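N2b-titin isoform (Homo sapiens, PDB 1YA5) forms the Z-disc end of the giant muscle protein titin, probably helping to tie it there through two immunoglobulin-like domains that bind telethonin. Local coordinates at residues 105-110 against 124-129; 31-36 against 82-87; 20-25 against 64-69; 6-11 against 25-30. One frame throughout, in Å; residues are numbered along the deposited sequence.

Contact 1. Residues 105-110 against 124-129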
loop_
_atom_site.group_PDB
_atom_site.type_symbol
_atom_site.label_atom_id
_atom_site.label_comp_id
_atom_site.label_asym_id
_atom_site.label_seq_id
_atom_site.Cartn_x
_atom_site.Cartn_y
_atom_site.Cartn_z
ATOM N N ASN A 105 7.097 -20.620 -6.279
ATOM C CA ASN A 105 7.660 -20.464 -7.609
ATOM C C ASN A 105 8.378 -21.746 -7.995
ATOM O O ASN A 105 9.096 -22.337 -7.184
ATOM C CB ASN A 105 8.627 -19.300 -7.621
ATOM C CG ASN A 105 9.050 -18.928 -8.994
ATOM O OD1 ASN A 105 8.304 -19.114 -9.954
ATOM N ND2 ASN A 105 10.258 -18.395 -9.117
ATOM N N PHE A 106 8.145 -22.202 -9.217
ATOM C CA PHE A 106 8.908 -23.314 -9.765
ATOM C C PHE A 106 10.110 -22.760 -10.523
ATOM O O PHE A 106 10.011 -22.393 -11.697
ATOM C CB PHE A 106 8.035 -24.181 -10.665
ATOM C CG PHE A 106 7.166 -25.135 -9.911
ATOM C CD1 PHE A 106 5.993 -24.704 -9.307
ATOM C CD2 PHE A 106 7.523 -26.455 -9.789
ATOM C CE1 PHE A 106 5.184 -25.576 -8.607
ATOM C CE2 PHE A 106 6.720 -27.340 -9.069
ATOM C CZ PHE A 106 5.546 -26.895 -8.482
ATOM N N VAL A 107 11.235 -22.672 -9.826
ATOM C CA VAL A 107 12.503 -22.341 -10.471
ATOM C C VAL A 107 12.805 -23.352 -11.556
ATOM O O VAL A 107 13.234 -22.990 -12.652
ATOM C CB VAL A 107 13.662 -22.310 -9.461
ATOM C CG1 VAL A 107 14.927 -22.793 -10.095
ATOM C CG2 VAL A 107 13.850 -20.928 -8.945
ATOM N N GLN A 108 12.570 -24.621 -11.254
ATOM C CA GLN A 108 12.689 -25.677 -12.238
ATOM C C GLN A 108 11.332 -26.349 -12.347
ATOM O O GLN A 108 10.819 -26.885 -11.376
ATOM C CB GLN A 108 13.755 -26.685 -11.784
ATOM C CG GLN A 108 13.864 -27.983 -12.599
ATOM C CD GLN A 108 15.163 -28.753 -12.328
ATOM O OE1 GLN A 108 15.137 -29.832 -11.731
ATOM N NE2 GLN A 108 16.298 -28.196 -12.768
ATOM N N ARG A 109 10.737 -26.318 -13.527
ATOM C CA ARG A 109 9.475 -27.002 -13.711
ATOM C C ARG A 109 9.734 -28.415 -14.224
ATOM O O ARG A 109 10.768 -28.680 -14.854
ATOM C CB ARG A 109 8.559 -26.195 -14.634
ATOM C CG ARG A 109 9.178 -24.852 -15.027
ATOM C CD ARG A 109 8.242 -23.676 -14.792
ATOM N NE ARG A 109 7.529 -23.323 -16.011
ATOM C CZ ARG A 109 7.183 -22.089 -16.357
ATOM N NH1 ARG A 109 7.488 -21.055 -15.592
ATOM N NH2 ARG A 109 6.522 -21.889 -17.485
ATOM N N LEU A 110 8.805 -29.315 -13.902
ATOM C CA LEU A 110 8.828 -30.703 -14.346
ATOM C C LEU A 110 9.053 -30.721 -15.847
ATOM O O LEU A 110 8.557 -29.848 -16.546
ATOM C CB LEU A 110 7.466 -31.322 -14.059
ATOM C CG LEU A 110 7.295 -32.713 -13.472
ATOM C CD1 LEU A 110 8.141 -32.875 -12.241
ATOM C CD2 LEU A 110 5.826 -32.910 -13.105
ATOM N N GLN A 124 12.020 -34.214 -11.368
ATOM C CA GLN A 124 12.346 -33.184 -10.402
ATOM C C GLN A 124 11.916 -31.758 -10.722
ATOM O O GLN A 124 11.722 -31.375 -11.876
ATOM C CB GLN A 124 13.823 -33.207 -10.115
ATOM C CG GLN A 124 14.431 -34.520 -10.408
ATOM C CD GLN A 124 15.891 -34.502 -10.088
ATOM O OE1 GLN A 124 16.688 -33.923 -10.833
ATOM N NE2 GLN A 124 16.263 -35.107 -8.961
ATOM N N VAL A 125 11.809 -30.971 -9.660
ATOM C CA VAL A 125 11.377 -29.594 -9.736
ATOM C C VAL A 125 12.129 -28.849 -8.655
ATOM O O VAL A 125 12.522 -29.450 -7.649
ATOM C CB VAL A 125 9.892 -29.489 -9.428
ATOM C CG1 VAL A 125 9.140 -30.454 -10.278
ATOM C CG2 VAL A 125 9.640 -29.784 -7.981
ATOM N N ARG A 126 12.345 -27.554 -8.861
ATOM C CA ARG A 126 12.880 -26.711 -7.809
ATOM C C ARG A 126 11.894 -25.611 -7.492
ATOM O O ARG A 126 11.560 -24.805 -8.366
ATOM C CB ARG A 126 14.210 -26.102 -8.231
ATOM C CG ARG A 126 15.338 -27.086 -8.278
ATOM C CD ARG A 126 16.535 -26.528 -9.027
ATOM N NE ARG A 126 17.790 -27.104 -8.538
ATOM C CZ ARG A 126 18.341 -26.805 -7.358
ATOM N NH1 ARG A 126 17.752 -25.940 -6.538
ATOM N NH2 ARG A 126 19.485 -27.371 -6.995
ATOM N N VAL A 127 11.461 -25.564 -6.229
ATOM C CA VAL A 127 10.376 -24.691 -5.775
ATOM C C VAL A 127 10.782 -23.752 -4.636
ATOM O O VAL A 127 11.400 -24.168 -3.664
ATOM C CB VAL A 127 9.204 -25.548 -5.281
ATOM C CG1 VAL A 127 7.979 -24.688 -4.975
ATOM C CG2 VAL A 127 8.883 -26.570 -6.311
ATOM N N THR A 128 10.406 -22.487 -4.748
ATOM C CA THR A 128 10.689 -21.510 -3.711
ATOM C C THR A 128 9.369 -20.970 -3.199
ATOM O O THR A 128 8.365 -21.049 -3.886
ATOM C CB THR A 128 11.486 -20.320 -4.286
ATOM O OG1 THR A 128 10.737 -19.713 -5.346
ATOM C CG2 THR A 128 12.783 -20.772 -4.879
ATOM N N GLY A 129 9.391 -20.387 -2.003
ATOM C CA GLY A 129 8.214 -19.793 -1.395
ATOM C C GLY A 129 8.411 -19.529 0.085
ATOM O O GLY A 129 9.081 -20.272 0.784
HETATM O O HOH W 1 12.135 -17.969 -6.607
#

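Contact 2. Residues 31-36 against 82-87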
loop_
_atom_site.group_PDB
_atom_site.type_symbol
_atom_site.label_atom_id
_atom_site.label_comp_id
_atom_site.label_asym_id
_atom_site.label_seq_id
_atom_site.Cartn_x
_atom_site.Cartn_y
_atom_site.Cartn_z
ATOM N N GLY A 31 8.783 25.555 18.693
ATOM C CA GLY A 31 8.309 26.185 19.908
ATOM C C GLY A 31 9.441 26.680 20.762
ATOM O O GLY A 31 10.552 26.186 20.653
ATOM N N PHE A 32 9.154 27.650 21.618
ATOM C CA PHE A 32 10.188 28.343 22.345
ATOM C C PHE A 32 9.788 28.496 23.806
ATOM O O PHE A 32 8.684 28.936 24.115
ATOM C CB PHE A 32 10.432 29.709 21.713
ATOM C CG PHE A 32 11.833 30.222 21.891
ATOM C CD1 PHE A 32 12.810 29.948 20.944
ATOM C CD2 PHE A 32 12.170 30.994 22.992
ATOM C CE1 PHE A 32 14.111 30.427 21.094
ATOM C CE2 PHE A 32 13.462 31.487 23.155
ATOM C CZ PHE A 32 14.439 31.204 22.201
ATOM N N PRO A 33 10.683 28.106 24.714
ATOM C CA PRO A 33 11.973 27.494 24.384
ATOM C C PRO A 33 11.796 26.139 23.684
ATOM O O PRO A 33 10.756 25.498 23.850
ATOM C CB PRO A 33 12.621 27.283 25.758
ATOM C CG PRO A 33 11.860 28.151 26.707
ATOM C CD PRO A 33 10.475 28.230 26.166
ATOM N N VAL A 34 12.790 25.699 22.909
ATOM C CA VAL A 34 12.664 24.422 22.195
ATOM C C VAL A 34 12.131 23.342 23.129
ATOM O O VAL A 34 12.607 23.187 24.246
ATOM C CB VAL A 34 13.970 23.968 21.473
ATOM C CG1 VAL A 34 15.203 24.508 22.167
ATOM C CG2 VAL A 34 14.025 22.453 21.354
ATOM N N PRO A 35 11.096 22.629 22.689
ATOM C CA PRO A 35 10.381 21.756 23.607
ATOM C C PRO A 35 11.237 20.622 24.119
ATOM O O PRO A 35 12.268 20.312 23.544
ATOM C CB PRO A 35 9.224 21.229 22.761
ATOM C CG PRO A 35 9.105 22.229 21.646
ATOM C CD PRO A 35 10.498 22.642 21.348
ATOM N N GLU A 36 10.808 20.028 25.222
ATOM C CA GLU A 36 11.388 18.799 25.710
ATOM C C GLU A 36 10.564 17.714 25.071
ATOM O O GLU A 36 9.345 17.785 25.058
ATOM C CB GLU A 36 11.250 18.736 27.228
ATOM C CG GLU A 36 11.733 17.438 27.846
ATOM C CD GLU A 36 11.375 17.335 29.324
ATOM O OE1 GLU A 36 12.040 18.009 30.145
ATOM O OE2 GLU A 36 10.421 16.592 29.664
ATOM N N ALA A 82 5.770 16.622 23.213
ATOM C CA ALA A 82 6.605 17.818 23.298
ATOM C C ALA A 82 6.006 18.826 24.274
ATOM O O ALA A 82 4.854 19.245 24.119
ATOM C CB ALA A 82 6.747 18.446 21.945
ATOM N N THR A 83 6.782 19.217 25.280
ATOM C CA THR A 83 6.299 20.197 26.247
ATOM C C THR A 83 7.303 21.330 26.386
ATOM O O THR A 83 8.512 21.119 26.317
ATOM C CB THR A 83 6.070 19.563 27.613
ATOM O OG1 THR A 83 7.338 19.357 28.220
ATOM C CG2 THR A 83 5.442 18.199 27.475
ATOM N N ASN A 84 6.799 22.537 26.565
ATOM C CA ASN A 84 7.593 23.604 27.146
ATOM C C ASN A 84 6.725 24.444 28.071
ATOM O O ASN A 84 5.624 24.011 28.446
ATOM C CB ASN A 84 8.322 24.432 26.080
ATOM C CG ASN A 84 7.391 25.287 25.274
ATOM O OD1 ASN A 84 6.215 25.416 25.609
ATOM N ND2 ASN A 84 7.906 25.887 24.204
ATOM N N GLY A 85 7.215 25.617 28.467
ATOM C CA GLY A 85 6.478 26.453 29.406
ATOM C C GLY A 85 5.113 26.864 28.879
ATOM O O GLY A 85 4.139 26.940 29.623
ATOM N N SER A 86 5.038 27.133 27.583
ATOM C CA SER A 86 3.814 27.639 26.998
ATOM C C SER A 86 2.784 26.574 26.664
ATOM O O SER A 86 1.704 26.898 26.202
ATOM C CB SER A 86 4.125 28.447 25.745
ATOM O OG SER A 86 4.805 29.639 26.087
ATOM N N GLY A 87 3.104 25.305 26.875
ATOM C CA GLY A 87 2.150 24.263 26.495
ATOM C C GLY A 87 2.749 22.928 26.094
ATOM O O GLY A 87 3.902 22.649 26.382
HETATM O O HOH W 2 7.348 28.465 26.508
#

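Contact 3. Residues 20-25 against 64-69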
loop_
_atom_site.group_PDB
_atom_site.type_symbol
_atom_site.label_atom_id
_atom_site.label_comp_id
_atom_site.label_asym_id
_atom_site.label_seq_id
_atom_site.Cartn_x
_atom_site.Cartn_y
_atom_site.Cartn_z
ATOM N N GLY A 20 12.339 -7.299 9.754
ATOM C CA GLY A 20 13.756 -7.267 9.484
ATOM C C GLY A 20 14.207 -5.979 8.828
ATOM O O GLY A 20 15.395 -5.783 8.615
ATOM N N SER A 21 13.256 -5.094 8.528
ATOM C CA SER A 21 13.550 -3.792 7.920
ATOM C C SER A 21 13.662 -2.630 8.917
ATOM O O SER A 21 13.234 -2.745 10.072
ATOM C CB SER A 21 12.500 -3.458 6.854
ATOM O OG SER A 21 12.792 -4.100 5.613
ATOM N N THR A 22 14.237 -1.515 8.461
ATOM C CA THR A 22 14.259 -0.276 9.244
ATOM C C THR A 22 12.924 0.458 9.250
ATOM O O THR A 22 12.348 0.709 8.194
ATOM C CB THR A 22 15.292 0.735 8.722
ATOM O OG1 THR A 22 16.632 0.238 8.902
ATOM C CG2 THR A 22 15.170 2.001 9.524
ATOM N N ALA A 23 12.470 0.851 10.438
ATOM C CA ALA A 23 11.270 1.659 10.596
ATOM C C ALA A 23 11.669 3.028 11.092
ATOM O O ALA A 23 12.400 3.143 12.064
ATOM C CB ALA A 23 10.339 1.015 11.576
ATOM N N THR A 24 11.209 4.065 10.403
ATOM C CA THR A 24 11.540 5.423 10.754
ATOM C C THR A 24 10.287 6.230 11.072
ATOM O O THR A 24 9.383 6.345 10.255
ATOM C CB THR A 24 12.280 6.096 9.610
ATOM O OG1 THR A 24 13.325 5.229 9.156
ATOM C CG2 THR A 24 12.896 7.430 10.066
ATOM N N PHE A 25 10.234 6.777 12.273
ATOM C CA PHE A 25 9.184 7.700 12.633
ATOM C C PHE A 25 9.863 9.025 12.755
ATOM O O PHE A 25 10.831 9.152 13.495
ATOM C CB PHE A 25 8.616 7.323 13.984
ATOM C CG PHE A 25 7.520 6.316 13.918
ATOM C CD1 PHE A 25 7.698 5.047 14.423
ATOM C CD2 PHE A 25 6.296 6.642 13.370
ATOM C CE1 PHE A 25 6.668 4.126 14.389
ATOM C CE2 PHE A 25 5.263 5.712 13.342
ATOM C CZ PHE A 25 5.448 4.462 13.851
ATOM N N LYS A 64 12.843 12.124 15.533
ATOM C CA LYS A 64 13.122 11.007 14.678
ATOM C C LYS A 64 13.384 9.839 15.573
ATOM O O LYS A 64 14.150 9.933 16.528
ATOM C CB LYS A 64 14.347 11.319 13.835
ATOM C CG LYS A 64 14.577 10.451 12.619
ATOM C CD LYS A 64 15.979 10.757 12.110
ATOM C CE LYS A 64 16.241 10.198 10.731
ATOM N NZ LYS A 64 17.527 10.749 10.211
ATOM N N LEU A 65 12.710 8.753 15.279
ATOM C CA LEU A 65 12.928 7.523 15.960
ATOM C C LEU A 65 13.049 6.492 14.852
ATOM O O LEU A 65 12.186 6.414 13.982
ATOM C CB LEU A 65 11.748 7.238 16.876
ATOM C CG LEU A 65 11.786 5.937 17.655
ATOM C CD1 LEU A 65 10.866 6.003 18.853
ATOM C CD2 LEU A 65 11.396 4.800 16.744
ATOM N N THR A 66 14.138 5.724 14.874
ATOM C CA THR A 66 14.391 4.643 13.907
ATOM C C THR A 66 14.644 3.314 14.603
ATOM O O THR A 66 15.542 3.210 15.447
ATOM C CB THR A 66 15.650 4.909 13.063
ATOM O OG1 THR A 66 15.681 6.281 12.649
ATOM C CG2 THR A 66 15.660 4.011 11.845
ATOM N N ILE A 67 13.866 2.301 14.248
ATOM C CA ILE A 67 14.176 0.935 14.635
ATOM C C ILE A 67 14.948 0.214 13.532
ATOM O O ILE A 67 14.408 -0.048 12.458
ATOM C CB ILE A 67 12.909 0.149 14.992
ATOM C CG1 ILE A 67 12.183 0.833 16.151
ATOM C CG2 ILE A 67 13.252 -1.295 15.342
ATOM C CD1 ILE A 67 10.709 1.069 15.895
ATOM N N PRO A 68 16.224 -0.087 13.786
ATOM C CA PRO A 68 17.071 -0.779 12.813
ATOM C C PRO A 68 16.495 -2.020 12.127
ATOM O O PRO A 68 16.472 -2.063 10.888
ATOM C CB PRO A 68 18.317 -1.105 13.618
ATOM C CG PRO A 68 18.402 0.054 14.573
ATOM C CD PRO A 68 16.980 0.286 14.999
ATOM N N ALA A 69 16.029 -3.018 12.877
ATOM C CA ALA A 69 15.546 -4.235 12.228
ATOM C C ALA A 69 14.263 -4.709 12.867
ATOM O O ALA A 69 14.258 -5.609 13.691
ATOM C CB ALA A 69 16.625 -5.332 12.256
#

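Contact 4. Residues 6-11 against 25-30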
loop_
_atom_site.group_PDB
_atom_site.type_symbol
_atom_site.label_atom_id
_atom_site.label_comp_id
_atom_site.label_asym_id
_atom_site.label_seq_id
_atom_site.Cartn_x
_atom_site.Cartn_y
_atom_site.Cartn_z
ATOM N N PRO A 6 4.810 24.368 21.923
ATOM C CA PRO A 6 5.243 23.359 20.986
ATOM C C PRO A 6 4.128 23.076 20.002
ATOM O O PRO A 6 2.974 22.938 20.398
ATOM C CB PRO A 6 5.450 22.136 21.880
ATOM C CG PRO A 6 5.566 22.662 23.241
ATOM C CD PRO A 6 4.673 23.825 23.284
ATOM N N THR A 7 4.456 22.969 18.731
ATOM C CA THR A 7 3.445 22.574 17.791
ATOM C C THR A 7 4.003 21.732 16.655
ATOM O O THR A 7 5.066 22.032 16.113
ATOM C CB THR A 7 2.701 23.787 17.264
ATOM O OG1 THR A 7 1.696 23.335 16.363
ATOM C CG2 THR A 7 3.651 24.752 16.515
ATOM N N PHE A 8 3.322 20.659 16.290
ATOM C CA PHE A 8 3.835 19.876 15.176
ATOM C C PHE A 8 3.588 20.605 13.863
ATOM O O PHE A 8 2.461 20.743 13.426
ATOM C CB PHE A 8 3.272 18.460 15.158
ATOM C CG PHE A 8 3.567 17.664 16.422
ATOM C CD1 PHE A 8 2.638 17.592 17.449
ATOM C CD2 PHE A 8 4.770 16.995 16.582
ATOM C CE1 PHE A 8 2.896 16.854 18.608
ATOM C CE2 PHE A 8 5.029 16.264 17.746
ATOM C CZ PHE A 8 4.087 16.194 18.757
ATOM N N THR A 9 4.650 21.092 13.233
ATOM C CA THR A 9 4.508 21.607 11.889
ATOM C C THR A 9 4.371 20.465 10.893
ATOM O O THR A 9 3.688 20.578 9.892
ATOM C CB THR A 9 5.649 22.570 11.525
ATOM O OG1 THR A 9 6.893 21.869 11.540
ATOM C CG2 THR A 9 5.731 23.642 12.567
ATOM N N GLN A 10 4.996 19.341 11.176
ATOM C CA GLN A 10 4.582 18.119 10.510
ATOM C C GLN A 10 4.507 16.944 11.462
ATOM O O GLN A 10 5.516 16.503 11.989
ATOM C CB GLN A 10 5.520 17.787 9.378
ATOM C CG GLN A 10 5.773 16.313 9.275
ATOM C CD GLN A 10 6.022 15.883 7.851
ATOM O OE1 GLN A 10 6.528 14.791 7.608
ATOM N NE2 GLN A 10 5.670 16.743 6.901
ATOM N N PRO A 11 3.304 16.421 11.669
ATOM C CA PRO A 11 3.066 15.368 12.660
ATOM C C PRO A 11 3.642 14.033 12.211
ATOM O O PRO A 11 4.081 13.912 11.073
ATOM C CB PRO A 11 1.536 15.270 12.742
ATOM C CG PRO A 11 0.993 16.254 11.782
ATOM C CD PRO A 11 2.094 16.815 10.931
ATOM N N PHE A 25 10.234 6.777 12.273
ATOM C CA PHE A 25 9.184 7.700 12.633
ATOM C C PHE A 25 9.863 9.025 12.755
ATOM O O PHE A 25 10.831 9.152 13.495
ATOM C CB PHE A 25 8.616 7.323 13.984
ATOM C CG PHE A 25 7.520 6.316 13.918
ATOM C CD1 PHE A 25 7.698 5.047 14.423
ATOM C CD2 PHE A 25 6.296 6.642 13.370
ATOM C CE1 PHE A 25 6.668 4.126 14.389
ATOM C CE2 PHE A 25 5.263 5.712 13.342
ATOM C CZ PHE A 25 5.448 4.462 13.851
ATOM N N GLU A 26 9.396 10.017 12.019
ATOM C CA GLU A 26 9.941 11.341 12.222
ATOM C C GLU A 26 8.856 12.422 12.206
ATOM O O GLU A 26 7.746 12.189 11.721
ATOM C CB GLU A 26 11.059 11.618 11.234
ATOM C CG GLU A 26 10.561 12.238 9.960
ATOM C CD GLU A 26 11.451 11.956 8.763
ATOM O OE1 GLU A 26 12.643 11.626 8.976
ATOM O OE2 GLU A 26 10.943 12.079 7.616
ATOM N N ALA A 27 9.178 13.578 12.786
ATOM C CA ALA A 27 8.235 14.690 12.946
ATOM C C ALA A 27 8.985 16.013 13.036
ATOM O O ALA A 27 10.168 16.040 13.376
ATOM C CB ALA A 27 7.389 14.506 14.192
ATOM N N HIS A 28 8.289 17.107 12.742
ATOM C CA HIS A 28 8.856 18.425 12.930
ATOM C C HIS A 28 8.042 19.193 13.964
ATOM O O HIS A 28 6.816 19.264 13.869
ATOM C CB HIS A 28 8.924 19.175 11.608
ATOM C CG HIS A 28 10.081 20.122 11.517
ATOM N ND1 HIS A 28 11.271 19.790 10.901
ATOM C CD2 HIS A 28 10.230 21.394 11.962
ATOM C CE1 HIS A 28 12.097 20.822 10.960
ATOM N NE2 HIS A 28 11.490 21.808 11.598
ATOM N N ILE A 29 8.735 19.738 14.962
ATOM C CA ILE A 29 8.120 20.439 16.080
ATOM C C ILE A 29 8.762 21.801 16.189
ATOM O O ILE A 29 9.967 21.931 16.001
ATOM C CB ILE A 29 8.460 19.730 17.380
ATOM C CG1 ILE A 29 7.999 18.277 17.331
ATOM C CG2 ILE A 29 7.837 20.448 18.534
ATOM C CD1 ILE A 29 8.591 17.423 18.428
ATOM N N SER A 30 7.979 22.825 16.485
ATOM C CA SER A 30 8.576 24.115 16.764
ATOM C C SER A 30 8.065 24.610 18.095
ATOM O O SER A 30 7.056 24.119 18.590
ATOM C CB SER A 30 8.275 25.114 15.659
ATOM O OG SER A 30 6.902 25.118 15.380
#

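Contact 1. Residues 105-110 against 124-129
A classic beta bulge, with Val-107 and Gln-108 both facing Arg-126, marks the place where the edge strand 102-106 leaves its partner 121-130. Ahead of it Asn-105 and Thr-128 form an antiparallel hydrogen-bonded pair, Asn-105 N reaching Thr-128 O at 2.7 Å and Thr-128 N returning to Asn-105 O at 2.8 Å. Within the bulge, Gln-108 N binds Arg-126 O at 3.1 Å, on a lone pair in the carbonyl plane, and Arg-126 N binds Gln-108 O. This is the A-B strand pairing of an I-set immunoglobulin domain, and the corner at Val-107 turns the chain out of the sheet. Inward, the Phe-106 ring stands beside Val-127, whose CG2 lies over one face in a CH-pi contact, 3.9 Å from the centroid; Val-125 CB comes up at the ring edge, 3.8 Å from Phe-106 CE2. The same ring rests on Ala-185 and Val-176 of the facing sheet. Outward, Gln-108 CB packs against Arg-126 CB at 3.6 Å, with the amide and guanidinium planes 88° apart; the Arg-126 chain runs on, extended from CG to NE, to a salt bridge with Asp-157. A water joins Asn-105 ND2, 3.2 Å away, to Thr-128 OG1, while Tyr-51 of the telethonin chain hydrogen-bonds to Phe-106 N.

Contact 2. Residues 31-36 against 82-87
Asn-84 turns its amide across to the loop at Pro-33, and that flat group sets the geometry here. With CG held between the backbone N and the carbonyl carbon (chi1 71°), ND2 reaches Pro-33 O at 2.9 Å in a nearly straight bond of 170°. The oxygen lies in the amide plane, whereas ND2 is tilted 22° from the carbonyl plane of Pro-33. ND2 also donates to Gln-4 O, and OD1 receives a weak bond from Ser-86 N inside the type I turn 84-87, so both ends of the amide have partners, the OD1 one weak, which favours this rotation of the group. The Pro-33 ring, entered through a cis peptide, crosses the Asn-84 side chain at a slant. Pro-35 CB touches Ala-82 CB at 3.8 Å. Next to them Glu-36 and Thr-83 form an antiparallel hydrogen-bonded pair: Glu-36 N to Thr-83 O is 2.8 Å and Thr-83 N to Glu-36 O 2.9 Å. A water donates to Phe-32 O and to Ser-86 OG, 2.8 Å from each; Ser-86 OG is bonded as well to Glu-16 of the telethonin chain. Together the B-C and F-G connections of this immunoglobulin domain meet at one end of the sandwich, where Pro-35 and Ala-82 both rest on Ile-29 of strand 23-32 and on Pro-6 of strand 4-8.

Contact 3. Residues 20-25 against 64-69
Phe-25 and Leu-65 are joined by two short, straight backbone bonds, Phe-25 N to Leu-65 O and Leu-65 N to Phe-25 O, both 2.6 Å, each donor lying nearly along the C=O axis. Two residues farther along strand 62-67, Ile-67 pairs with Ala-23 in the next antiparallel hydrogen-bonded pair, with Ala-23 N to Ile-67 O at 2.9 Å and Ile-67 N to Ala-23 O at 2.8 Å. These are strands B and E at the middle of the four-stranded sheet of the immunoglobulin sandwich, their short axes 168° apart in direction. Where the strand of 64-67 gives way to a turn, a side chain takes over the bonding: Thr-22 holds OG1 beside its own backbone N (chi1 -66°), from where the hydroxyl donates to Pro-68 O at 3.0 Å, tilted 16° from the carbonyl plane. Ala-23, Phe-25, Leu-65 and Ile-67 turn their side chains to the interior face. Phe-25 swings its ring away from strand 62-67 to stack with Tyr-78, presenting an edge to Leu-65 CD2, and Trp-39 touches both Phe-25 and Leu-65. Leu-95, from the facing sheet, packs on Ala-23, Phe-25 and Ile-67 together. On the outer face Thr-24 and Thr-66 lie side by side as a non-hydrogen-bonded pair, with Thr-24 OG1 3.8 Å from the methyl carbon Thr-66 CG2.

Contact 4. Residues 6-11 against 25-30
Phe-8 and Ile-29 share the same first torsion, chi1 -59° and -57°, which sets Phe-8 CG and Ile-29 CG1 anti to their carbonyl carbons and lays the two side chains alongside each other, pointing the same way. Ile-29 CG1 comes within 3.6 Å of Phe-8 CD2, and Ala-27 CB stands farther along the same inner face. Across the sandwich Phe-8 rests on Ala-89 and Ser-91, and Ile-29 on Leu-80. Thr-9 is set differently: its OG1 sits between backbone N and carbonyl carbon (chi1 63°), which brings it obliquely up to the His-28 side chain, 3.4 Å from His-28 CD2, with a weak hydrogen bond to His-28 O as well. That carbonyl oxygen is a point of convergence, taking a weak bond from Thr-9 N at 2.9 Å and a straighter one from Gln-10 N at 3.3 Å. His-28 N answers by donating to Gln-10 O, 2.9 Å away and on a lone pair. Upstream, Thr-7 and Ser-30 close a regular hydrogen-bonded pair, Thr-7 N to Ser-30 O at 2.8 Å and Ser-30 N to Thr-7 O at 3.0 Å, while Thr-7 CG2 brushes Ser-30 OG at 3.5 Å. The outer edge of strand 4-8 meets telethonin: Glu-12 of that chain hydrogen-bonds to Thr-7 OG1 and Phe-8 N. With Thr-9 and Gln-10 both opposite His-28, this is a classic beta bulge, placed where the first strand of an I-set immunoglobulin domain parts from strand 23-32 (strand B) and crosses to the other sheet.

In the fold
From the N terminus, contact 4 closes first, bringing the chain back from strand 4-8 to strand 23-32 after 13 residues. Contact 3 crosses it, sharing Phe-25, and adds strand 62-67 on the other side of 23-32. Contact 2 crosses contact 3 in turn and joins the end of strand 23-32 to the turn after 76-84, touching contact 4 at Pro-6; between them these three tie together both sheets of the first immunoglobulin domain. Contact 1 follows in series, in the second domain, its centre about 50 Å from that of contact 4. It repeats contact 4's bulged edge pairing, and telethonin reaches both, and contact 2 as well.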